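Local coordinates for protein 2',5'-phosphodiesterase 12 (Homo sapiens, PDB 4Z0V) that is a member of the endonuclease/exonuclease/phosphatase family that holds a magnesium ion and carries an E-set-like N-terminal domain, at residues L13-Y18 with F23-K28; R64-S69 with L75-H80; Y161-I166 with D190-A195. All coordinates share one frame; numbering follows the deposited sequence.

Contact 1: residues L13-Y18 with F23-K28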
loop_
_atom_site.group_PDB
_atom_site.type_symbol
_atom_site.label_atom_id
_atom_site.label_comp_id
_atom_site.label_asym_id
_atom_site.label_seq_id
_atom_site.Cartn_x
_atom_site.Cartn_y
_atom_site.Cartn_z
ATOM N N LEU A 13 -2.682 -1.718 -23.860
ATOM C CA LEU A 13 -2.661 -0.265 -24.004
ATOM C C LEU A 13 -4.039 0.155 -23.603
ATOM O O LEU A 13 -5.004 -0.214 -24.297
ATOM C CB LEU A 13 -2.262 0.164 -25.431
ATOM C CG LEU A 13 -1.964 1.643 -25.591
ATOM C CD1 LEU A 13 -0.717 2.026 -24.840
ATOM C CD2 LEU A 13 -1.804 2.002 -27.036
ATOM N N GLN A 14 -4.147 0.860 -22.432
ATOM C CA GLN A 14 -5.421 1.272 -21.839
ATOM C C GLN A 14 -5.321 2.615 -21.125
ATOM O O GLN A 14 -4.314 2.916 -20.489
ATOM C CB GLN A 14 -5.924 0.222 -20.825
ATOM C CG GLN A 14 -6.311 -1.134 -21.412
ATOM C CD GLN A 14 -7.017 -2.044 -20.435
ATOM O OE1 GLN A 14 -7.808 -1.611 -19.582
ATOM N NE2 GLN A 14 -6.806 -3.338 -20.592
ATOM N N LEU A 15 -6.397 3.408 -21.184
ATOM C CA LEU A 15 -6.460 4.698 -20.495
ATOM C C LEU A 15 -7.482 4.607 -19.370
ATOM O O LEU A 15 -8.435 3.822 -19.504
ATOM C CB LEU A 15 -6.847 5.833 -21.477
ATOM C CG LEU A 15 -5.821 6.295 -22.507
ATOM C CD1 LEU A 15 -6.450 7.280 -23.481
ATOM C CD2 LEU A 15 -4.650 6.979 -21.842
ATOM N N PRO A 16 -7.373 5.399 -18.274
ATOM C CA PRO A 16 -8.444 5.389 -17.263
ATOM C C PRO A 16 -9.773 5.893 -17.842
ATOM O O PRO A 16 -9.802 6.566 -18.884
ATOM C CB PRO A 16 -7.937 6.341 -16.178
ATOM C CG PRO A 16 -6.934 7.195 -16.863
ATOM C CD PRO A 16 -6.316 6.379 -17.934
ATOM N N ARG A 17 -10.870 5.518 -17.186
ATOM C CA ARG A 17 -12.233 5.889 -17.605
ATOM C C ARG A 17 -12.665 7.206 -17.055
ATOM O O ARG A 17 -13.637 7.784 -17.527
ATOM C CB ARG A 17 -13.238 4.848 -17.106
ATOM C CG ARG A 17 -13.043 3.555 -17.763
ATOM C CD ARG A 17 -14.254 2.689 -17.638
ATOM N NE ARG A 17 -13.913 1.459 -18.316
ATOM C CZ ARG A 17 -14.131 1.237 -19.601
ATOM N NH1 ARG A 17 -13.709 0.123 -20.160
ATOM N NH2 ARG A 17 -14.791 2.127 -20.336
ATOM N N TYR A 18 -12.012 7.606 -15.980
ATOM C CA TYR A 18 -12.266 8.815 -15.231
ATOM C C TYR A 18 -10.987 9.645 -15.276
ATOM O O TYR A 18 -9.937 9.171 -14.859
ATOM C CB TYR A 18 -12.661 8.427 -13.790
ATOM C CG TYR A 18 -13.484 9.431 -13.011
ATOM C CD1 TYR A 18 -14.504 9.016 -12.161
ATOM C CD2 TYR A 18 -13.189 10.790 -13.053
ATOM C CE1 TYR A 18 -15.264 9.936 -11.438
ATOM C CE2 TYR A 18 -13.946 11.718 -12.343
ATOM C CZ TYR A 18 -14.973 11.288 -11.527
ATOM O OH TYR A 18 -15.697 12.215 -10.817
ATOM N N PHE A 23 -5.034 15.635 -11.818
ATOM C CA PHE A 23 -4.824 14.224 -11.443
ATOM C C PHE A 23 -4.103 13.531 -12.574
ATOM O O PHE A 23 -4.528 13.656 -13.730
ATOM C CB PHE A 23 -6.142 13.504 -11.103
ATOM C CG PHE A 23 -6.685 13.941 -9.764
ATOM C CD1 PHE A 23 -7.258 15.200 -9.604
ATOM C CD2 PHE A 23 -6.543 13.128 -8.641
ATOM C CE1 PHE A 23 -7.711 15.624 -8.356
ATOM C CE2 PHE A 23 -7.007 13.552 -7.392
ATOM C CZ PHE A 23 -7.556 14.807 -7.252
ATOM N N PRO A 24 -2.996 12.832 -12.270
ATOM C CA PRO A 24 -2.205 12.212 -13.346
ATOM C C PRO A 24 -2.948 11.101 -14.062
ATOM O O PRO A 24 -3.572 10.266 -13.422
ATOM C CB PRO A 24 -0.955 11.674 -12.615
ATOM C CG PRO A 24 -1.389 11.494 -11.178
ATOM C CD PRO A 24 -2.355 12.643 -10.940
ATOM N N VAL A 25 -2.882 11.112 -15.406
ATOM C CA VAL A 25 -3.472 10.113 -16.299
ATOM C C VAL A 25 -2.362 9.107 -16.561
ATOM O O VAL A 25 -1.363 9.460 -17.207
ATOM C CB VAL A 25 -4.019 10.741 -17.617
ATOM C CG1 VAL A 25 -4.604 9.655 -18.521
ATOM C CG2 VAL A 25 -5.065 11.811 -17.324
ATOM N N CYS A 26 -2.508 7.895 -16.000
ATOM C CA CYS A 26 -1.473 6.861 -16.035
ATOM C C CYS A 26 -1.909 5.702 -16.914
ATOM O O CYS A 26 -2.659 4.832 -16.473
ATOM C CB CYS A 26 -1.152 6.400 -14.613
ATOM S SG CYS A 26 -0.740 7.752 -13.485
ATOM N N PRO A 27 -1.480 5.692 -18.184
ATOM C CA PRO A 27 -1.913 4.614 -19.072
ATOM C C PRO A 27 -1.347 3.267 -18.675
ATOM O O PRO A 27 -0.208 3.188 -18.217
ATOM C CB PRO A 27 -1.356 5.025 -20.443
ATOM C CG PRO A 27 -0.238 5.959 -20.161
ATOM C CD PRO A 27 -0.595 6.651 -18.874
ATOM N N LYS A 28 -2.133 2.211 -18.910
ATOM C CA LYS A 28 -1.652 0.851 -18.754
ATOM C C LYS A 28 -0.937 0.545 -20.051
ATOM O O LYS A 28 -1.500 0.795 -21.121
ATOM C CB LYS A 28 -2.824 -0.121 -18.476
ATOM C CG LYS A 28 -2.399 -1.578 -18.293
ATOM C CD LYS A 28 -3.634 -2.378 -17.900
ATOM C CE LYS A 28 -3.383 -3.839 -17.785
ATOM N NZ LYS A 28 -4.574 -4.541 -17.239
HETATM O O HOH W 1 -7.570 -5.323 -18.755
#

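Contact 2: residues R64-S69 with L75-H80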
loop_
_atom_site.group_PDB
_atom_site.type_symbol
_atom_site.label_atom_id
_atom_site.label_comp_id
_atom_site.label_asym_id
_atom_site.label_seq_id
_atom_site.Cartn_x
_atom_site.Cartn_y
_atom_site.Cartn_z
ATOM N N ARG A 64 5.064 9.512 -20.515
ATOM C CA ARG A 64 4.034 8.484 -20.421
ATOM C C ARG A 64 2.784 9.030 -19.700
ATOM O O ARG A 64 1.661 8.748 -20.110
ATOM C CB ARG A 64 4.635 7.297 -19.662
ATOM C CG ARG A 64 3.635 6.238 -19.276
ATOM C CD ARG A 64 4.361 5.087 -18.602
ATOM N NE ARG A 64 3.379 4.097 -18.182
ATOM C CZ ARG A 64 3.659 2.834 -17.908
ATOM N NH1 ARG A 64 4.907 2.389 -18.005
ATOM N NH2 ARG A 64 2.699 2.005 -17.536
ATOM N N VAL A 65 3.001 9.838 -18.656
ATOM C CA VAL A 65 1.941 10.388 -17.797
ATOM C C VAL A 65 1.606 11.798 -18.226
ATOM O O VAL A 65 2.494 12.590 -18.552
ATOM C CB VAL A 65 2.404 10.338 -16.304
ATOM C CG1 VAL A 65 1.373 10.957 -15.346
ATOM C CG2 VAL A 65 2.687 8.902 -15.895
ATOM N N TYR A 66 0.322 12.114 -18.203
ATOM C CA TYR A 66 -0.147 13.468 -18.508
ATOM C C TYR A 66 -1.031 13.927 -17.373
ATOM O O TYR A 66 -1.959 13.207 -17.028
ATOM C CB TYR A 66 -0.939 13.459 -19.838
ATOM C CG TYR A 66 -1.483 14.812 -20.227
ATOM C CD1 TYR A 66 -0.666 15.767 -20.825
ATOM C CD2 TYR A 66 -2.808 15.154 -19.966
ATOM C CE1 TYR A 66 -1.148 17.041 -21.133
ATOM C CE2 TYR A 66 -3.321 16.403 -20.334
ATOM C CZ TYR A 66 -2.475 17.355 -20.883
ATOM O OH TYR A 66 -2.958 18.587 -21.251
ATOM N N THR A 67 -0.812 15.141 -16.844
ATOM C CA THR A 67 -1.680 15.706 -15.797
ATOM C C THR A 67 -2.478 16.835 -16.452
ATOM O O THR A 67 -1.909 17.884 -16.788
ATOM C CB THR A 67 -0.882 16.174 -14.558
ATOM O OG1 THR A 67 -0.098 15.092 -14.095
ATOM C CG2 THR A 67 -1.791 16.603 -13.408
ATOM N N PRO A 68 -3.791 16.657 -16.667
ATOM C CA PRO A 68 -4.559 17.726 -17.337
ATOM C C PRO A 68 -4.638 18.983 -16.497
ATOM O O PRO A 68 -4.577 18.908 -15.267
ATOM C CB PRO A 68 -5.963 17.119 -17.509
ATOM C CG PRO A 68 -5.818 15.663 -17.231
ATOM C CD PRO A 68 -4.652 15.508 -16.326
ATOM N N SER A 69 -4.774 20.126 -17.153
ATOM C CA SER A 69 -4.927 21.394 -16.431
ATOM C C SER A 69 -6.424 21.715 -16.335
ATOM O O SER A 69 -7.233 21.014 -16.949
ATOM C CB SER A 69 -4.190 22.502 -17.175
ATOM O OG SER A 69 -4.873 22.805 -18.375
ATOM N N LEU A 75 -12.479 18.629 -22.603
ATOM C CA LEU A 75 -11.770 18.075 -23.764
ATOM C C LEU A 75 -11.452 16.582 -23.568
ATOM O O LEU A 75 -11.140 16.162 -22.451
ATOM C CB LEU A 75 -10.430 18.808 -24.008
ATOM C CG LEU A 75 -10.443 20.339 -24.159
ATOM C CD1 LEU A 75 -8.990 20.867 -24.315
ATOM C CD2 LEU A 75 -11.233 20.773 -25.409
ATOM N N ARG A 76 -11.443 15.814 -24.662
ATOM C CA ARG A 76 -10.949 14.447 -24.644
ATOM C C ARG A 76 -9.434 14.529 -24.861
ATOM O O ARG A 76 -8.927 15.549 -25.347
ATOM C CB ARG A 76 -11.611 13.592 -25.736
ATOM C CG ARG A 76 -13.111 13.400 -25.421
ATOM C CD ARG A 76 -13.749 12.198 -26.076
ATOM N NE ARG A 76 -13.899 12.366 -27.522
ATOM C CZ ARG A 76 -13.242 11.662 -28.439
ATOM N NH1 ARG A 76 -13.453 11.887 -29.730
ATOM N NH2 ARG A 76 -12.374 10.726 -28.077
ATOM N N LEU A 77 -8.724 13.465 -24.519
ATOM C CA LEU A 77 -7.268 13.410 -24.700
ATOM C C LEU A 77 -6.931 12.252 -25.592
ATOM O O LEU A 77 -7.718 11.319 -25.732
ATOM C CB LEU A 77 -6.593 13.219 -23.304
ATOM C CG LEU A 77 -6.928 14.243 -22.219
ATOM C CD1 LEU A 77 -6.266 13.801 -20.862
ATOM C CD2 LEU A 77 -6.438 15.651 -22.611
ATOM N N LYS A 78 -5.753 12.285 -26.193
ATOM C CA LYS A 78 -5.330 11.172 -27.020
ATOM C C LYS A 78 -3.852 10.926 -26.750
ATOM O O LYS A 78 -3.083 11.882 -26.669
ATOM C CB LYS A 78 -5.558 11.515 -28.518
ATOM C CG LYS A 78 -5.107 10.391 -29.472
ATOM C CD LYS A 78 -5.533 10.621 -30.908
ATOM C CE LYS A 78 -4.541 11.434 -31.689
ATOM N NZ LYS A 78 -4.796 11.311 -33.140
ATOM N N LEU A 79 -3.465 9.660 -26.615
ATOM C CA LEU A 79 -2.053 9.311 -26.441
ATOM C C LEU A 79 -1.566 8.593 -27.676
ATOM O O LEU A 79 -2.209 7.639 -28.119
ATOM C CB LEU A 79 -1.827 8.410 -25.193
ATOM C CG LEU A 79 -0.400 7.766 -25.040
ATOM C CD1 LEU A 79 0.683 8.827 -24.808
ATOM C CD2 LEU A 79 -0.385 6.711 -23.909
ATOM N N HIS A 80 -0.433 9.053 -28.221
ATOM C CA HIS A 80 0.309 8.367 -29.261
ATOM C C HIS A 80 1.458 7.678 -28.586
ATOM O O HIS A 80 2.214 8.342 -27.873
ATOM C CB HIS A 80 0.870 9.330 -30.334
ATOM C CG HIS A 80 1.860 8.663 -31.260
ATOM N ND1 HIS A 80 3.177 8.393 -30.861
ATOM C CD2 HIS A 80 1.679 8.176 -32.508
ATOM C CE1 HIS A 80 3.745 7.772 -31.883
ATOM N NE2 HIS A 80 2.890 7.641 -32.909
#

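Contact 3: residues Y161-I166 with D190-A195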
loop_
_atom_site.group_PDB
_atom_site.type_symbol
_atom_site.label_atom_id
_atom_site.label_comp_id
_atom_site.label_asym_id
_atom_site.label_seq_id
_atom_site.Cartn_x
_atom_site.Cartn_y
_atom_site.Cartn_z
ATOM N N TYR A 161 -13.249 6.760 -9.001
ATOM C CA TYR A 161 -12.962 8.013 -8.315
ATOM C C TYR A 161 -11.807 7.824 -7.300
ATOM O O TYR A 161 -10.807 8.572 -7.312
ATOM C CB TYR A 161 -14.230 8.532 -7.597
ATOM C CG TYR A 161 -14.017 9.878 -6.939
ATOM C CD1 TYR A 161 -13.604 9.972 -5.610
ATOM C CD2 TYR A 161 -14.229 11.060 -7.642
ATOM C CE1 TYR A 161 -13.421 11.213 -4.993
ATOM C CE2 TYR A 161 -14.077 12.307 -7.027
ATOM C CZ TYR A 161 -13.695 12.377 -5.695
ATOM O OH TYR A 161 -13.545 13.613 -5.101
ATOM N N ARG A 162 -11.976 6.864 -6.379
ATOM C CA ARG A 162 -10.964 6.594 -5.340
ATOM C C ARG A 162 -9.588 6.266 -5.954
ATOM O O ARG A 162 -8.576 6.704 -5.415
ATOM C CB ARG A 162 -11.423 5.466 -4.427
ATOM C CG ARG A 162 -12.613 5.907 -3.585
ATOM C CD ARG A 162 -12.830 5.080 -2.320
ATOM N NE ARG A 162 -13.013 3.672 -2.639
ATOM C CZ ARG A 162 -12.173 2.702 -2.304
ATOM N NH1 ARG A 162 -12.445 1.447 -2.624
ATOM N NH2 ARG A 162 -11.052 2.981 -1.640
ATOM N N GLN A 163 -9.550 5.503 -7.054
ATOM C CA GLN A 163 -8.265 5.165 -7.686
ATOM C C GLN A 163 -7.590 6.380 -8.222
ATOM O O GLN A 163 -6.365 6.475 -8.112
ATOM C CB GLN A 163 -8.391 4.110 -8.791
ATOM C CG GLN A 163 -8.655 2.722 -8.240
ATOM C CD GLN A 163 -7.784 2.334 -7.069
ATOM O OE1 GLN A 163 -8.282 1.989 -5.991
ATOM N NE2 GLN A 163 -6.472 2.360 -7.248
ATOM N N ASN A 164 -8.351 7.335 -8.778
ATOM C CA ASN A 164 -7.691 8.557 -9.248
ATOM C C ASN A 164 -6.962 9.273 -8.096
ATOM O O ASN A 164 -5.796 9.669 -8.229
ATOM C CB ASN A 164 -8.697 9.480 -9.894
ATOM C CG ASN A 164 -8.412 9.719 -11.344
ATOM O OD1 ASN A 164 -8.047 10.821 -11.745
ATOM N ND2 ASN A 164 -8.543 8.690 -12.158
ATOM N N LEU A 165 -7.642 9.380 -6.948
ATOM C CA LEU A 165 -7.053 10.024 -5.781
ATOM C C LEU A 165 -5.877 9.242 -5.250
ATOM O O LEU A 165 -4.864 9.846 -4.918
ATOM C CB LEU A 165 -8.112 10.194 -4.677
ATOM C CG LEU A 165 -8.923 11.487 -4.708
ATOM C CD1 LEU A 165 -9.723 11.614 -6.001
ATOM C CD2 LEU A 165 -9.882 11.523 -3.525
ATOM N N ILE A 166 -5.985 7.907 -5.204
ATOM C CA ILE A 166 -4.916 7.025 -4.676
ATOM C C ILE A 166 -3.698 7.112 -5.597
ATOM O O ILE A 166 -2.574 7.173 -5.124
ATOM C CB ILE A 166 -5.429 5.566 -4.512
ATOM C CG1 ILE A 166 -6.382 5.456 -3.279
ATOM C CG2 ILE A 166 -4.256 4.559 -4.367
ATOM C CD1 ILE A 166 -7.377 4.230 -3.340
ATOM N N ASP A 190 -4.555 -2.838 -12.884
ATOM C CA ASP A 190 -5.065 -1.753 -13.748
ATOM C C ASP A 190 -4.877 -0.344 -13.213
ATOM O O ASP A 190 -4.988 0.601 -13.998
ATOM C CB ASP A 190 -6.570 -1.936 -14.038
ATOM C CG ASP A 190 -6.972 -3.332 -14.492
ATOM O OD1 ASP A 190 -6.086 -4.096 -14.921
ATOM O OD2 ASP A 190 -8.162 -3.665 -14.377
ATOM N N SER A 191 -4.621 -0.181 -11.900
ATOM C CA SER A 191 -4.450 1.165 -11.365
ATOM C C SER A 191 -3.052 1.371 -10.758
ATOM O O SER A 191 -2.355 2.310 -11.135
ATOM C CB SER A 191 -5.516 1.442 -10.312
ATOM O OG SER A 191 -5.269 2.685 -9.672
ATOM N N LEU A 192 -2.674 0.538 -9.792
ATOM C CA LEU A 192 -1.391 0.736 -9.100
ATOM C C LEU A 192 -0.191 0.423 -9.989
ATOM O O LEU A 192 0.717 1.243 -10.071
ATOM C CB LEU A 192 -1.343 -0.104 -7.818
ATOM C CG LEU A 192 -2.515 0.140 -6.882
ATOM C CD1 LEU A 192 -2.511 -0.885 -5.775
ATOM C CD2 LEU A 192 -2.465 1.581 -6.282
ATOM N N VAL A 193 -0.181 -0.733 -10.675
ATOM C CA VAL A 193 0.969 -1.066 -11.513
ATOM C C VAL A 193 1.175 0.020 -12.607
ATOM O O VAL A 193 2.267 0.554 -12.654
ATOM C CB VAL A 193 0.917 -2.508 -12.068
ATOM C CG1 VAL A 193 1.846 -2.681 -13.269
ATOM C CG2 VAL A 193 1.289 -3.507 -10.973
ATOM N N PRO A 194 0.172 0.459 -13.393
ATOM C CA PRO A 194 0.449 1.509 -14.403
ATOM C C PRO A 194 0.904 2.839 -13.801
ATOM O O PRO A 194 1.829 3.453 -14.340
ATOM C CB PRO A 194 -0.903 1.666 -15.118
ATOM C CG PRO A 194 -1.588 0.326 -14.922
ATOM C CD PRO A 194 -1.220 -0.029 -13.511
ATOM N N ALA A 195 0.293 3.286 -12.690
ATOM C CA ALA A 195 0.700 4.557 -12.105
ATOM C C ALA A 195 2.097 4.470 -11.514
ATOM O O ALA A 195 2.958 5.321 -11.774
ATOM C CB ALA A 195 -0.290 4.978 -11.021
#

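Contact 1: residues L13-Y18 with F23-K28
Q14 and K28 face each other as an antiparallel hydrogen-bonded pair, their CA atoms 4.9 Å apart, and the touching stretches, 13-16 and 25-28, run 141° apart in direction. Both backbone bonds of the pair form: Q14 N donates to K28 O at 3.0 Å, and K28 N donates to Q14 O at 2.8 Å. K28 O also takes a CA-H contact from L13. On the side of the sheet shared by Q14 and K28 the two CB atoms lie 3.9 Å apart, and both side chains run on extended. K28 holds CG anti to its backbone N (chi1 -180°) and stays straight to NZ, which forms a salt bridge with D190. Q14 has two conformers; in one of them a water 2.8 Å from Q14 NE2 accepts from that amide and, only weakly, from K28 NZ. Past the pair the contact becomes apolar. L15 CD2 reaches P27 CB at 4.1 Å, the side chains meeting at a slant, while the P16 ring lies at about a right angle to V25 and sets CD 3.7 Å from CG1. V25 can present CG1 because that methyl stands anti to the backbone N (chi1 179°). W43 of strand 40-46 touches L15, V25 and P27. The arrangement is the loop end of a two-stranded antiparallel sheet, strands 9-14 and 28-32 of the N-terminal domain, where the Q14-K28 pair passes into the long connection 15-27, with prolines at 16, 24 and 27, and L15 and P16 pack across it on P27 and V25.

Contact 2: residues R64-S69 with L75-H80
L77 reaches from strand 77-82 to Y66 and P68 on the loop that precedes it, and all the close side-chain contacts run through this leucine. From CB, which points toward the loop, CG is set anti to the carbonyl carbon (chi1 -55°), and the branch splits there into two methyls, both on Y66, with CD1 also reaching P68. CD1 meets two residues: it lies 3.8 Å from Y66 CD2 and 4.1 Å from P68 CG. CD2 meets the same tyrosine further along, 3.9 Å from Y66 CE2. The two methyls thus reach CD2 and CE2 of the ring obliquely, and the leucine branch runs at about a right angle to both the tyrosine and the proline. Y66 extends its ring with CG anti to the backbone N (chi1 179°), and its hydroxyl is tied by a hydrogen bond to D72, which also accepts from S69 N; this pins the far end of the ring while its CD2-CE2 bond packs on L77. The Y66 backbone is also hydrogen-bonded to V25. K45 of strand 40-46 also touches L77. All three residues in contact are buried, an apolar seam between the loop and one face of the four-stranded antiparallel sheet of the E-set-like N-terminal domain.

Contact 3: residues Y161-I166 with D190-A195
Q163 and S191 meet through a single short bond: Q163 NE2 donates to S191 OG at 2.7 Å, nearly straight at 164°, with the hydroxyl oxygen close to the plane of the amide. The glutamine folds to get there, bent at chi2 (-46°), and its chain curls round the hydroxyl, CB coming to 3.5 Å from S191 OG. S191 in turn carries OG anti to its backbone N, aimed at the neighbouring helix. Beside this polar link, I166 CG2 packs on L192 CD2 at 4.0 Å, one turn further along helix 159-172, the two side chains meeting at a slant. The helices are nearly parallel, with short-segment axes 10.1 Å apart and crossing at -23°; strand 177-184 lies between them in sequence, a helix-strand-helix run among the helices flanking the beta sandwich of the endonuclease/exonuclease/phosphatase fold. L192 touches L180 and V183 of that strand as well as L170. Around S191 helix 185-198 is irregular: it has a wider pi-type turn at 190-192 and a kink at P194, whose N makes no bond to the preceding turn. S191 O accepts a hydrogen bond from Q167 NE2 of helix 159-172.

The three contacts follow one another along the chain, each closing before the next opens, and lie on the same side of the chain's centre. Contacts 1 and 2 belong to the N-terminal domain, with centres about 9 Å apart, and are stitched together by a probable hydrogen bond between P27 O and R64 NH2. Contact 3, in the endonuclease/exonuclease/phosphatase domain, has its centre about 8 Å from that of contact 1 but about 16 Å from that of contact 2. Residues 13-18 and 23-28 therefore sit between the outer loop and sheet and the helices 159-172 and 185-198, and the K28-D190 salt bridge and the packing of F23 on N164 join the two domains.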